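DNA mismatch repair protein MutS (Thermus aquaticus, PDB 1EWQ) takes part in DNA mismatch repair, binding mismatched DNA, possibly as the recognition step, and has a weak ATPase activity. Local coordinates at residues 169-174 / 252-257; 276-281 / 533-538; 280-285 / 329-334; 623-628 / 647-652; 680-685 / 703-708. One frame throughout, in Å; residues are numbered along the deposited sequence.

Contact 1 of 5, residues 169-174 / 252-257. With EDO (1,2-ethanediol), chain G.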
# COMPACT_ATOMS: atom_id res chain seq x y z
N GLU C 169 -5.47 15.49 -22.33
CA GLU C 169 -4.20 15.23 -23.00
C GLU C 169 -3.18 14.77 -21.98
O GLU C 169 -2.38 13.89 -22.26
CB GLU C 169 -3.66 16.48 -23.70
CG GLU C 169 -3.93 16.54 -25.18
CD GLU C 169 -3.52 15.28 -25.92
OE1 GLU C 169 -2.32 14.97 -26.03
OE2 GLU C 169 -4.43 14.58 -26.40
N LEU C 170 -3.23 15.38 -20.81
CA LEU C 170 -2.30 15.05 -19.74
C LEU C 170 -2.56 13.62 -19.26
O LEU C 170 -1.63 12.82 -19.14
CB LEU C 170 -2.46 16.05 -18.58
CG LEU C 170 -1.46 16.09 -17.41
CD1 LEU C 170 -1.46 14.76 -16.69
CD2 LEU C 170 -0.07 16.40 -17.91
N PHE C 171 -3.82 13.29 -19.01
CA PHE C 171 -4.16 11.96 -18.53
C PHE C 171 -3.76 10.81 -19.46
O PHE C 171 -3.21 9.81 -19.00
CB PHE C 171 -5.65 11.84 -18.26
CG PHE C 171 -6.03 10.54 -17.64
CD1 PHE C 171 -5.94 10.36 -16.27
CD2 PHE C 171 -6.43 9.47 -18.43
CE1 PHE C 171 -6.23 9.14 -15.69
CE2 PHE C 171 -6.72 8.24 -17.86
CZ PHE C 171 -6.63 8.07 -16.49
N ARG C 172 -4.03 10.93 -20.75
CA ARG C 172 -3.67 9.86 -21.67
C ARG C 172 -2.16 9.58 -21.67
O ARG C 172 -1.73 8.52 -22.08
CB ARG C 172 -4.17 10.15 -23.10
CG ARG C 172 -4.13 11.61 -23.51
CD ARG C 172 -4.25 11.88 -25.03
NE ARG C 172 -5.07 10.94 -25.79
CZ ARG C 172 -5.71 11.26 -26.92
NH1 ARG C 172 -5.63 12.50 -27.40
NH2 ARG C 172 -6.41 10.34 -27.59
N HIS C 173 -1.35 10.53 -21.19
CA HIS C 173 0.10 10.33 -21.15
C HIS C 173 0.59 9.82 -19.81
O HIS C 173 1.71 9.33 -19.71
CB HIS C 173 0.84 11.62 -21.49
CG HIS C 173 0.72 12.02 -22.93
ND1 HIS C 173 1.57 11.56 -23.91
CD2 HIS C 173 -0.18 12.81 -23.56
CE1 HIS C 173 1.20 12.05 -25.08
NE2 HIS C 173 0.14 12.81 -24.89
N ARG C 174 -0.26 9.92 -18.79
CA ARG C 174 0.10 9.47 -17.45
C ARG C 174 1.54 9.86 -17.10
O ARG C 174 2.40 8.99 -16.88
CB ARG C 174 -0.11 7.96 -17.33
CG ARG C 174 -1.60 7.53 -17.33
CD ARG C 174 -2.37 8.09 -16.11
NE ARG C 174 -2.27 9.55 -16.04
CZ ARG C 174 -2.57 10.29 -14.98
NH1 ARG C 174 -3.02 9.74 -13.85
NH2 ARG C 174 -2.39 11.61 -15.03
N LEU C 252 -9.87 10.48 -26.88
CA LEU C 252 -10.10 9.51 -25.81
C LEU C 252 -10.06 10.20 -24.44
O LEU C 252 -9.05 10.16 -23.74
CB LEU C 252 -9.05 8.39 -25.85
CG LEU C 252 -9.08 7.43 -27.04
CD1 LEU C 252 -7.88 6.50 -26.95
CD2 LEU C 252 -10.38 6.65 -27.05
N PRO C 253 -11.16 10.86 -24.06
CA PRO C 253 -11.22 11.56 -22.77
C PRO C 253 -10.82 10.63 -21.62
O PRO C 253 -10.88 9.41 -21.75
CB PRO C 253 -12.69 11.97 -22.67
CG PRO C 253 -13.07 12.20 -24.09
CD PRO C 253 -12.41 11.04 -24.81
N GLU C 254 -10.42 11.23 -20.50
CA GLU C 254 -10.04 10.45 -19.33
C GLU C 254 -11.19 9.54 -18.89
O GLU C 254 -10.98 8.37 -18.56
CB GLU C 254 -9.66 11.37 -18.17
CG GLU C 254 -9.25 10.61 -16.91
CD GLU C 254 -8.88 11.54 -15.75
OE1 GLU C 254 -8.28 12.61 -16.01
OE2 GLU C 254 -9.17 11.17 -14.59
N ALA C 255 -12.40 10.08 -18.89
CA ALA C 255 -13.57 9.30 -18.47
C ALA C 255 -13.68 8.01 -19.29
O ALA C 255 -13.99 6.95 -18.76
CB ALA C 255 -14.83 10.13 -18.63
N THR C 256 -13.42 8.13 -20.58
CA THR C 256 -13.48 7.00 -21.50
C THR C 256 -12.36 6.00 -21.25
O THR C 256 -12.61 4.80 -21.16
CB THR C 256 -13.38 7.49 -22.96
OG1 THR C 256 -14.55 8.25 -23.28
CG2 THR C 256 -13.23 6.32 -23.92
N LEU C 257 -11.13 6.49 -21.17
CA LEU C 257 -9.99 5.62 -20.92
C LEU C 257 -10.21 4.84 -19.64
O LEU C 257 -9.86 3.67 -19.56
CB LEU C 257 -8.69 6.43 -20.84
CG LEU C 257 -8.17 6.97 -22.17
CD1 LEU C 257 -6.95 7.82 -21.94
CD2 LEU C 257 -7.84 5.82 -23.11
C1 EDO G . -8.95 13.41 -26.18
O1 EDO G . -9.85 14.49 -25.86
C2 EDO G . -7.78 13.42 -25.24
O2 EDO G . -7.56 12.10 -24.76

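Contact 2 of 5, residues 276-281 / 533-538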
# COMPACT_ATOMS: atom_id res chain seq x y z
N LEU C 276 -3.96 -7.09 -24.93
CA LEU C 276 -3.46 -6.83 -26.27
C LEU C 276 -1.95 -6.99 -26.40
O LEU C 276 -1.46 -7.48 -27.42
CB LEU C 276 -3.82 -5.40 -26.67
CG LEU C 276 -4.46 -5.12 -28.03
CD1 LEU C 276 -4.07 -3.70 -28.48
CD2 LEU C 276 -4.02 -6.14 -29.06
N ASP C 277 -1.23 -6.58 -25.37
CA ASP C 277 0.22 -6.60 -25.41
C ASP C 277 1.00 -7.90 -25.21
O ASP C 277 1.09 -8.43 -24.11
CB ASP C 277 0.74 -5.56 -24.42
CG ASP C 277 2.24 -5.41 -24.48
OD1 ASP C 277 2.76 -5.30 -25.60
OD2 ASP C 277 2.88 -5.40 -23.41
N GLU C 278 1.57 -8.39 -26.30
CA GLU C 278 2.39 -9.60 -26.28
C GLU C 278 3.72 -9.21 -26.92
O GLU C 278 4.43 -10.03 -27.50
CB GLU C 278 1.74 -10.72 -27.08
CG GLU C 278 0.33 -11.03 -26.65
CD GLU C 278 -0.10 -12.43 -27.05
OE1 GLU C 278 0.55 -13.02 -27.95
OE2 GLU C 278 -1.09 -12.94 -26.47
N THR C 279 4.02 -7.92 -26.81
CA THR C 279 5.24 -7.35 -27.35
C THR C 279 6.48 -7.98 -26.72
O THR C 279 6.47 -8.36 -25.56
CB THR C 279 5.24 -5.82 -27.14
OG1 THR C 279 6.33 -5.24 -27.86
CG2 THR C 279 5.40 -5.48 -25.68
N ARG C 280 7.55 -8.10 -27.49
CA ARG C 280 8.78 -8.70 -26.98
C ARG C 280 9.83 -7.71 -26.47
O ARG C 280 10.64 -8.05 -25.62
CB ARG C 280 9.38 -9.61 -28.06
CG ARG C 280 8.61 -10.92 -28.22
CD ARG C 280 8.70 -11.72 -26.92
NE ARG C 280 7.75 -12.82 -26.82
CZ ARG C 280 7.97 -14.06 -27.26
NH1 ARG C 280 9.12 -14.36 -27.85
NH2 ARG C 280 7.04 -14.99 -27.09
N THR C 281 9.79 -6.47 -26.97
CA THR C 281 10.76 -5.46 -26.55
C THR C 281 10.10 -4.24 -25.89
O THR C 281 8.91 -3.99 -26.07
CB THR C 281 11.56 -4.96 -27.74
OG1 THR C 281 10.68 -4.27 -28.63
CG2 THR C 281 12.20 -6.12 -28.48
N LEU C 533 0.59 -8.13 -32.50
CA LEU C 533 -0.84 -8.02 -32.74
C LEU C 533 -1.30 -9.24 -33.52
O LEU C 533 -2.45 -9.68 -33.37
CB LEU C 533 -1.15 -6.74 -33.53
CG LEU C 533 -0.91 -5.42 -32.77
CD1 LEU C 533 -1.15 -4.23 -33.68
CD2 LEU C 533 -1.84 -5.35 -31.57
N ALA C 534 -0.41 -9.80 -34.35
CA ALA C 534 -0.76 -10.99 -35.13
C ALA C 534 -0.86 -12.16 -34.17
O ALA C 534 -1.74 -13.00 -34.29
CB ALA C 534 0.30 -11.27 -36.20
N GLU C 535 0.06 -12.19 -33.20
CA GLU C 535 0.11 -13.24 -32.20
C GLU C 535 -1.21 -13.29 -31.42
O GLU C 535 -1.80 -14.36 -31.25
CB GLU C 535 1.25 -12.97 -31.22
CG GLU C 535 1.71 -14.18 -30.43
CD GLU C 535 2.46 -15.19 -31.30
OE1 GLU C 535 2.84 -14.83 -32.42
OE2 GLU C 535 2.69 -16.32 -30.85
N VAL C 536 -1.66 -12.13 -30.96
CA VAL C 536 -2.90 -12.01 -30.21
C VAL C 536 -4.08 -12.43 -31.09
O VAL C 536 -4.98 -13.13 -30.65
CB VAL C 536 -3.13 -10.55 -29.73
CG1 VAL C 536 -4.59 -10.36 -29.29
CG2 VAL C 536 -2.21 -10.23 -28.58
N ALA C 537 -4.06 -11.96 -32.33
CA ALA C 537 -5.13 -12.27 -33.28
C ALA C 537 -5.26 -13.78 -33.49
O ALA C 537 -6.37 -14.32 -33.51
CB ALA C 537 -4.86 -11.56 -34.60
N VAL C 538 -4.13 -14.47 -33.63
CA VAL C 538 -4.16 -15.91 -33.85
C VAL C 538 -4.62 -16.65 -32.60
O VAL C 538 -5.43 -17.56 -32.67
CB VAL C 538 -2.78 -16.47 -34.28
CG1 VAL C 538 -2.83 -17.99 -34.36
CG2 VAL C 538 -2.40 -15.91 -35.63

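Contact 3 of 5, residues 280-285 / 329-334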
# COMPACT_ATOMS: atom_id res chain seq x y z
N ARG C 280 7.55 -8.10 -27.49
CA ARG C 280 8.78 -8.70 -26.98
C ARG C 280 9.83 -7.71 -26.47
O ARG C 280 10.64 -8.05 -25.62
CB ARG C 280 9.38 -9.61 -28.06
CG ARG C 280 8.61 -10.92 -28.22
CD ARG C 280 8.70 -11.72 -26.92
NE ARG C 280 7.75 -12.82 -26.82
CZ ARG C 280 7.97 -14.06 -27.26
NH1 ARG C 280 9.12 -14.36 -27.85
NH2 ARG C 280 7.04 -14.99 -27.09
N THR C 281 9.79 -6.47 -26.97
CA THR C 281 10.76 -5.46 -26.55
C THR C 281 10.10 -4.24 -25.89
O THR C 281 8.91 -3.99 -26.07
CB THR C 281 11.56 -4.96 -27.74
OG1 THR C 281 10.68 -4.27 -28.63
CG2 THR C 281 12.20 -6.12 -28.48
N ALA C 282 10.89 -3.47 -25.15
CA ALA C 282 10.34 -2.29 -24.49
C ALA C 282 9.93 -1.25 -25.53
O ALA C 282 8.84 -0.68 -25.44
CB ALA C 282 11.36 -1.70 -23.51
N PRO C 283 10.78 -0.99 -26.54
CA PRO C 283 10.43 -0.00 -27.58
C PRO C 283 9.10 -0.38 -28.25
O PRO C 283 8.31 0.49 -28.63
CB PRO C 283 11.60 -0.10 -28.56
CG PRO C 283 12.77 -0.46 -27.66
CD PRO C 283 12.16 -1.49 -26.72
N GLY C 284 8.87 -1.68 -28.37
CA GLY C 284 7.64 -2.18 -28.96
C GLY C 284 6.46 -1.95 -28.03
O GLY C 284 5.42 -1.49 -28.47
N ARG C 285 6.61 -2.27 -26.75
CA ARG C 285 5.52 -2.03 -25.81
C ARG C 285 5.18 -0.54 -25.80
O ARG C 285 4.01 -0.17 -25.75
CB ARG C 285 5.89 -2.46 -24.39
CG ARG C 285 4.80 -2.17 -23.37
CD ARG C 285 5.11 -2.73 -21.99
NE ARG C 285 5.21 -4.18 -22.00
CZ ARG C 285 5.56 -4.93 -20.96
NH1 ARG C 285 5.85 -4.37 -19.79
NH2 ARG C 285 5.65 -6.24 -21.09
N LEU C 329 16.31 -9.20 -27.48
CA LEU C 329 16.73 -7.85 -27.86
C LEU C 329 16.63 -6.81 -26.73
O LEU C 329 15.55 -6.56 -26.19
CB LEU C 329 15.92 -7.36 -29.06
CG LEU C 329 16.56 -6.21 -29.84
CD1 LEU C 329 17.75 -6.74 -30.61
CD2 LEU C 329 15.55 -5.59 -30.79
N ALA C 330 17.75 -6.20 -26.37
CA ALA C 330 17.73 -5.18 -25.33
C ALA C 330 17.05 -3.92 -25.89
O ALA C 330 16.72 -3.87 -27.08
CB ALA C 330 19.16 -4.87 -24.88
N ASP C 331 16.82 -2.94 -25.03
CA ASP C 331 16.20 -1.66 -25.40
C ASP C 331 17.28 -0.76 -26.03
O ASP C 331 17.97 -0.02 -25.32
CB ASP C 331 15.64 -0.99 -24.13
CG ASP C 331 14.87 0.30 -24.41
OD1 ASP C 331 15.13 0.95 -25.44
OD2 ASP C 331 14.01 0.66 -23.58
N LEU C 332 17.43 -0.83 -27.35
CA LEU C 332 18.46 -0.05 -28.04
C LEU C 332 18.23 1.45 -28.07
O LEU C 332 19.18 2.23 -28.29
CB LEU C 332 18.65 -0.59 -29.45
CG LEU C 332 19.56 -1.82 -29.57
CD1 LEU C 332 19.18 -2.86 -28.54
CD2 LEU C 332 19.49 -2.38 -30.98
N GLU C 333 16.99 1.87 -27.87
CA GLU C 333 16.66 3.28 -27.86
C GLU C 333 17.18 3.92 -26.56
O GLU C 333 17.83 4.97 -26.59
CB GLU C 333 15.15 3.47 -28.01
CG GLU C 333 14.67 4.89 -27.78
CD GLU C 333 13.21 5.09 -28.18
OE1 GLU C 333 12.39 4.19 -27.92
OE2 GLU C 333 12.90 6.16 -28.74
N ARG C 334 16.90 3.28 -25.42
CA ARG C 334 17.38 3.80 -24.14
C ARG C 334 18.89 3.60 -24.01
O ARG C 334 19.57 4.35 -23.31
CB ARG C 334 16.65 3.12 -22.98
CG ARG C 334 15.33 3.79 -22.67
CD ARG C 334 14.58 3.12 -21.54
NE ARG C 334 13.33 3.84 -21.27
CZ ARG C 334 12.32 3.34 -20.56
NH1 ARG C 334 12.40 2.12 -20.06
NH2 ARG C 334 11.24 4.08 -20.35
O HOH W 1 13.80 -4.33 -25.04

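Contact 4 of 5, residues 623-628 / 647-652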
# COMPACT_ATOMS: atom_id res chain seq x y z
N TYR C 623 -16.94 8.66 -26.60
CA TYR C 623 -17.37 9.35 -25.39
C TYR C 623 -18.32 8.50 -24.56
O TYR C 623 -19.41 8.14 -25.01
CB TYR C 623 -18.05 10.68 -25.75
CG TYR C 623 -17.20 11.56 -26.64
CD1 TYR C 623 -17.46 11.67 -28.01
CD2 TYR C 623 -16.11 12.25 -26.11
CE1 TYR C 623 -16.64 12.46 -28.84
CE2 TYR C 623 -15.29 13.04 -26.93
CZ TYR C 623 -15.56 13.14 -28.29
OH TYR C 623 -14.73 13.90 -29.09
N THR C 624 -17.91 8.20 -23.33
CA THR C 624 -18.70 7.38 -22.44
C THR C 624 -19.26 8.13 -21.23
O THR C 624 -18.72 9.14 -20.78
CB THR C 624 -17.87 6.19 -21.90
OG1 THR C 624 -16.80 6.68 -21.09
CG2 THR C 624 -17.29 5.38 -23.05
N ARG C 625 -20.36 7.58 -20.72
CA ARG C 625 -21.04 8.07 -19.53
C ARG C 625 -21.56 6.74 -18.95
O ARG C 625 -22.75 6.42 -19.05
CB ARG C 625 -22.20 9.00 -19.91
CG ARG C 625 -22.73 9.91 -18.78
CD ARG C 625 -23.16 9.14 -17.53
NE ARG C 625 -22.02 8.73 -16.71
CZ ARG C 625 -22.05 7.73 -15.83
NH1 ARG C 625 -23.15 7.02 -15.65
NH2 ARG C 625 -20.96 7.44 -15.12
N ILE C 626 -20.64 5.96 -18.38
CA ILE C 626 -20.95 4.63 -17.83
C ILE C 626 -20.53 4.43 -16.38
O ILE C 626 -19.46 4.88 -15.97
CB ILE C 626 -20.24 3.52 -18.66
CG1 ILE C 626 -20.65 3.61 -20.13
CG2 ILE C 626 -20.59 2.15 -18.11
CD1 ILE C 626 -19.76 2.78 -21.06
N GLY C 627 -21.37 3.74 -15.62
CA GLY C 627 -21.09 3.46 -14.22
C GLY C 627 -20.94 4.68 -13.33
O GLY C 627 -21.65 5.67 -13.50
N ALA C 628 -20.03 4.60 -12.37
CA ALA C 628 -19.74 5.71 -11.45
C ALA C 628 -20.99 6.28 -10.78
O ALA C 628 -21.91 5.50 -10.47
CB ALA C 628 -18.99 6.81 -12.21
N ALA C 647 -23.04 16.89 -20.43
CA ALA C 647 -22.77 18.19 -21.03
C ALA C 647 -21.47 18.14 -21.82
O ALA C 647 -21.44 18.53 -22.98
CB ALA C 647 -22.69 19.27 -19.96
N LEU C 648 -20.39 17.67 -21.21
CA LEU C 648 -19.12 17.59 -21.92
C LEU C 648 -19.31 16.79 -23.20
O LEU C 648 -18.82 17.17 -24.26
CB LEU C 648 -18.03 16.93 -21.07
CG LEU C 648 -17.32 17.81 -20.03
CD1 LEU C 648 -16.22 17.00 -19.37
CD2 LEU C 648 -16.72 19.06 -20.69
N ILE C 649 -20.05 15.68 -23.09
CA ILE C 649 -20.29 14.84 -24.25
C ILE C 649 -21.04 15.58 -25.36
O ILE C 649 -20.66 15.49 -26.53
CB ILE C 649 -21.06 13.57 -23.86
CG1 ILE C 649 -20.19 12.71 -22.94
CG2 ILE C 649 -21.44 12.78 -25.11
CD1 ILE C 649 -20.88 11.48 -22.38
N LEU C 650 -22.09 16.31 -25.00
CA LEU C 650 -22.88 17.05 -25.98
C LEU C 650 -22.10 18.16 -26.67
O LEU C 650 -22.38 18.49 -27.82
CB LEU C 650 -24.13 17.65 -25.32
CG LEU C 650 -25.17 16.63 -24.87
CD1 LEU C 650 -26.25 17.30 -24.06
CD2 LEU C 650 -25.76 15.94 -26.08
N LYS C 651 -21.12 18.71 -25.97
CA LYS C 651 -20.32 19.79 -26.51
C LYS C 651 -19.15 19.32 -27.38
O LYS C 651 -18.67 20.06 -28.24
CB LYS C 651 -19.82 20.67 -25.36
CG LYS C 651 -20.96 21.37 -24.63
CD LYS C 651 -20.49 22.12 -23.39
CE LYS C 651 -21.70 22.61 -22.58
NZ LYS C 651 -21.30 23.11 -21.22
N GLU C 652 -18.68 18.10 -27.16
CA GLU C 652 -17.57 17.59 -27.95
C GLU C 652 -18.00 16.59 -29.03
O GLU C 652 -17.33 16.46 -30.04
CB GLU C 652 -16.51 16.96 -27.03
CG GLU C 652 -16.93 15.69 -26.27
CD GLU C 652 -16.00 15.37 -25.08
OE1 GLU C 652 -14.90 15.96 -24.99
OE2 GLU C 652 -16.38 14.51 -24.25
O HOH W 2 -15.31 14.73 -31.48
O HOH W 3 -13.32 15.51 -27.16

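Contact 5 of 5, residues 680-685 / 703-708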
# COMPACT_ATOMS: atom_id res chain seq x y z
N VAL C 680 -31.87 14.76 -24.11
CA VAL C 680 -30.51 14.33 -24.39
C VAL C 680 -30.52 13.37 -25.58
O VAL C 680 -29.70 13.49 -26.48
CB VAL C 680 -29.89 13.61 -23.17
CG1 VAL C 680 -28.56 12.97 -23.56
CG2 VAL C 680 -29.67 14.62 -22.03
N ALA C 681 -31.47 12.44 -25.59
CA ALA C 681 -31.57 11.48 -26.69
C ALA C 681 -31.81 12.20 -28.02
O ALA C 681 -31.15 11.90 -29.01
CB ALA C 681 -32.71 10.49 -26.43
N GLU C 682 -32.73 13.16 -28.03
CA GLU C 682 -33.04 13.89 -29.26
C GLU C 682 -31.85 14.68 -29.77
O GLU C 682 -31.60 14.74 -30.99
CB GLU C 682 -34.22 14.84 -29.05
CG GLU C 682 -35.52 14.14 -28.65
CD GLU C 682 -36.70 15.10 -28.50
OE1 GLU C 682 -36.47 16.30 -28.22
OE2 GLU C 682 -37.85 14.64 -28.65
N ALA C 683 -31.10 15.29 -28.86
CA ALA C 683 -29.94 16.09 -29.26
C ALA C 683 -28.87 15.19 -29.88
O ALA C 683 -28.23 15.58 -30.85
CB ALA C 683 -29.37 16.85 -28.07
N LEU C 684 -28.68 14.00 -29.33
CA LEU C 684 -27.68 13.10 -29.89
C LEU C 684 -28.19 12.54 -31.21
O LEU C 684 -27.40 12.23 -32.10
CB LEU C 684 -27.34 11.98 -28.89
CG LEU C 684 -26.35 12.43 -27.82
CD1 LEU C 684 -26.30 11.44 -26.67
CD2 LEU C 684 -24.98 12.60 -28.46
N HIS C 685 -29.50 12.41 -31.33
CA HIS C 685 -30.10 11.93 -32.57
C HIS C 685 -29.85 13.01 -33.64
O HIS C 685 -29.38 12.71 -34.74
CB HIS C 685 -31.61 11.71 -32.39
CG HIS C 685 -32.34 11.50 -33.67
ND1 HIS C 685 -32.48 10.26 -34.25
CD2 HIS C 685 -32.96 12.37 -34.49
CE1 HIS C 685 -33.16 10.38 -35.38
NE2 HIS C 685 -33.46 11.65 -35.55
N LEU C 703 -40.12 7.18 -29.04
CA LEU C 703 -40.02 8.55 -29.54
C LEU C 703 -40.21 8.60 -31.06
O LEU C 703 -40.03 7.60 -31.75
CB LEU C 703 -38.67 9.15 -29.16
CG LEU C 703 -38.42 9.21 -27.65
CD1 LEU C 703 -37.03 9.76 -27.37
CD2 LEU C 703 -39.49 10.08 -27.01
N GLY C 704 -40.59 9.77 -31.56
CA GLY C 704 -40.79 9.93 -33.00
C GLY C 704 -39.52 10.42 -33.67
O GLY C 704 -39.47 11.55 -34.19
N LEU C 705 -38.49 9.58 -33.64
CA LEU C 705 -37.20 9.89 -34.24
C LEU C 705 -36.92 8.89 -35.35
O LEU C 705 -36.97 7.68 -35.14
CB LEU C 705 -36.11 9.86 -33.16
CG LEU C 705 -36.36 10.82 -31.99
CD1 LEU C 705 -35.28 10.68 -30.95
CD2 LEU C 705 -36.41 12.25 -32.50
N PRO C 706 -36.63 9.40 -36.56
CA PRO C 706 -36.35 8.57 -37.74
C PRO C 706 -35.15 7.64 -37.65
O PRO C 706 -35.17 6.56 -38.25
CB PRO C 706 -36.20 9.60 -38.85
CG PRO C 706 -35.72 10.81 -38.14
CD PRO C 706 -36.57 10.83 -36.90
N ARG C 707 -34.12 8.04 -36.92
CA ARG C 707 -32.94 7.20 -36.80
C ARG C 707 -32.83 6.53 -35.43
O ARG C 707 -31.75 6.13 -35.01
CB ARG C 707 -31.68 8.03 -37.09
CG ARG C 707 -31.59 8.55 -38.52
CD ARG C 707 -30.31 9.37 -38.71
NE ARG C 707 -30.27 10.56 -37.86
CZ ARG C 707 -30.88 11.71 -38.13
NH1 ARG C 707 -31.59 11.86 -39.25
NH2 ARG C 707 -30.80 12.72 -37.28
N LEU C 708 -33.97 6.41 -34.74
CA LEU C 708 -33.98 5.76 -33.44
C LEU C 708 -34.19 4.27 -33.67
O LEU C 708 -35.12 3.87 -34.38
CB LEU C 708 -35.10 6.31 -32.56
CG LEU C 708 -35.25 5.78 -31.12
CD1 LEU C 708 -36.21 6.67 -30.33
CD2 LEU C 708 -35.78 4.36 -31.15

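Contact 1 of 5, residues 169-174 / 252-257
F171 and E254 bring the two backbones nearest each other, with F171 CA 6.1 Å from E254 CA. Here the C-terminal part of helix 163-173, in MutS domain II, meets the first turn of helix 254-259, which has P253 at its N-cap position. The contact joins the domain II region to the start of that helix. F171 CG is anti to the backbone N (chi1 -175°), which directs it at helix 254-259. The extended E254 side chain crosses one ring face, its carboxylate stacked on the ring with planes 16° apart. R174 CD lies over the opposite face. At the ring edge, L257 CD1 is 3.9 Å from F171 CD2. E254 is held by salt bridges to R197 and R258. R172 NH1 forms a salt bridge with E169 OE2 at 2.6 Å, while R172 NH2 hydrogen-bonds to M250 O. A bound ethanediol, probably from the crystallisation liquor, sits over one R172 guanidinium face. Its O2 donates to L252 O at 2.7 Å.

Contact 2 of 5, residues 276-281 / 533-538
The carboxylates of E278 and E535 are the flat groups here, and their planes are turned 48° from each other. The two side chains cross at about a right angle. E278 OE1 lies 3.0 Å from E535 CG, so it meets the aliphatic part of that residue and not its acid. The acids themselves stay apart, with E278 OE1 4.9 Å from E535 OE2. Beside the E278 carboxylate, V536 CG2 is 3.4 Å from E278 CD. E535 bends at chi2 (71°), which swings CD aside, and its OE1 forms salt bridges with R319 and R323. E278 OE1 pairs with R539. These arginines probably ease the repulsion between the two acids. V536 CG2 also packs on the backbone, 3.1 Å from L276 O. L276 CD2 presses on L533 CD2 at 3.4 Å, a tight methyl contact. L276 CD2 also approaches V536 CG1, at 4.3 Å. The contact is structural packing, away from the predicted ATP-binding residues. It sets the loop between helices 272-276 and 282-293 on helix 514-540. On that helix A534 packs against F312 and V313 of helix 299-314 and against R319 of helix 316-326.

Contact 3 of 5, residues 280-285 / 329-334
T281 faces L329, and A282 and P283 face D331, where two helix starts lie side by side in the MutS domain III region. T281 is the N-cap of helix 282-293 and D331 the N-cap of helix 332-340. Both N-caps are made by side chains. T281 OG1 sits between the backbone N and the carbonyl carbon (chi1 66°) and accepts from G284 N at 3.2 Å. It is also hydrogen-bonded to D528 OD2. D331 OD1 accepts from R334 N at 2.9 Å, nearly straight at 173° and from above the carboxylate plane; a weak bond comes from E333 N. The packing contacts are few. T281 CG2 rests on L329 CB at 4.0 Å. The D331 carboxylate lies against carbon: OD1 is 3.5 Å from P283 CG, and OD2 is 3.5 Å from A282 CB. Salt bridges add to this. R286, one turn into helix 282-293, reaches over to both D331 OD2 and E333 OE1, so it ties the two helix starts together. The R334 guanidinium is held by S151, P128 O and E130 O. No direct hydrogen bond joins the two segments, but one water does so. It accepts from A282 N at 3.0 Å and donates to L329 O at 3.1 Å.

Contact 4 of 5, residues 623-628 / 647-652
Y623 meets I649 and E652 within a beta-alpha-beta crossover of the P-loop NTPase fold, where helix 638-652 links the parallel strands 621-625 and 657-662. The axes of strand segment 623-625 and helix segment 647-652 come within 9.0 Å and run roughly antiparallel, at 159°. Y623 CB touches I649 CG2 at 4.0 Å. Y623 CD2 comes 2.9 Å from E652 OE2, and Y623 CE2 lies close to E652 CD. E652 CG sits over one ring face, 3.6 Å from the centroid, in a CH-pi contact. E652 takes the crowded chi1 (66°), with CG between its backbone N and carbonyl carbon. At the tip, Y623 OH gives its proton to one water at 2.6 Å, and that water donates to E652 O. A second water donates to both Y623 OH and E652 OE1. A phenylalanine in place of Y623 would keep the ring packing but would probably leave both waters without their link to the strand. Further along the strand, I649 CD1 packs on R625 CB at 3.7 Å.

Contact 5 of 5, residues 680-685 / 703-708
A type I beta turn from L705 to L708, leading into strand 708-716 of the P-loop NTPase sheet, wraps the H685 side chain of helix 670-687. H685 CG is anti to the backbone N (chi1 168°), and the ring lies between L705 and R707. L705 CB makes a CH-pi contact with one face, 3.8 Å from the centroid. The R707 guanidinium stacks flat on the opposite face, centres 4.0 Å apart and planes at 11°. R707 N lies at the ring edge, 3.0 Å from H685 CE1, and P706 CD is 3.5 Å from H685 NE2. An alanine in place of R707 would take away the stacked guanidinium and would probably leave H685 O without this donor and the ring freer to turn. L705 CD1 also touches E682 CG at 4.2 Å, the two side chains crossing at about a right angle; the E682 carboxylate forms a salt bridge with R754 of the second subunit. The one hydrogen bond across the contact runs from R707 NH2 to H685 O, 2.9 Å and 170°, with the donor above the carbonyl plane.

How the contacts relate
Along the chain, contact 1 closes before contacts 2 and 3 open, and contacts 4 and 5 follow. Contacts 2 and 3 start from the same stretch, share R280 and T281, and are joined by the D277-R285 salt bridge; their centres are about 15 Å apart. Helix 514-540 supplies one side of contact 2 and packs on contact 3 through A525 and L524. Contacts 4 and 5 lie in the MutS domain V range, about 17 Å apart between centres, and meet where L650 packs on L684. Both also touch the second subunit. Contact 1 touches contact 4, through P253 on Y623 and T256 near T624. It thus connects the domain II region to the ATPase part, while all five contacts stay well away from the bound DNA.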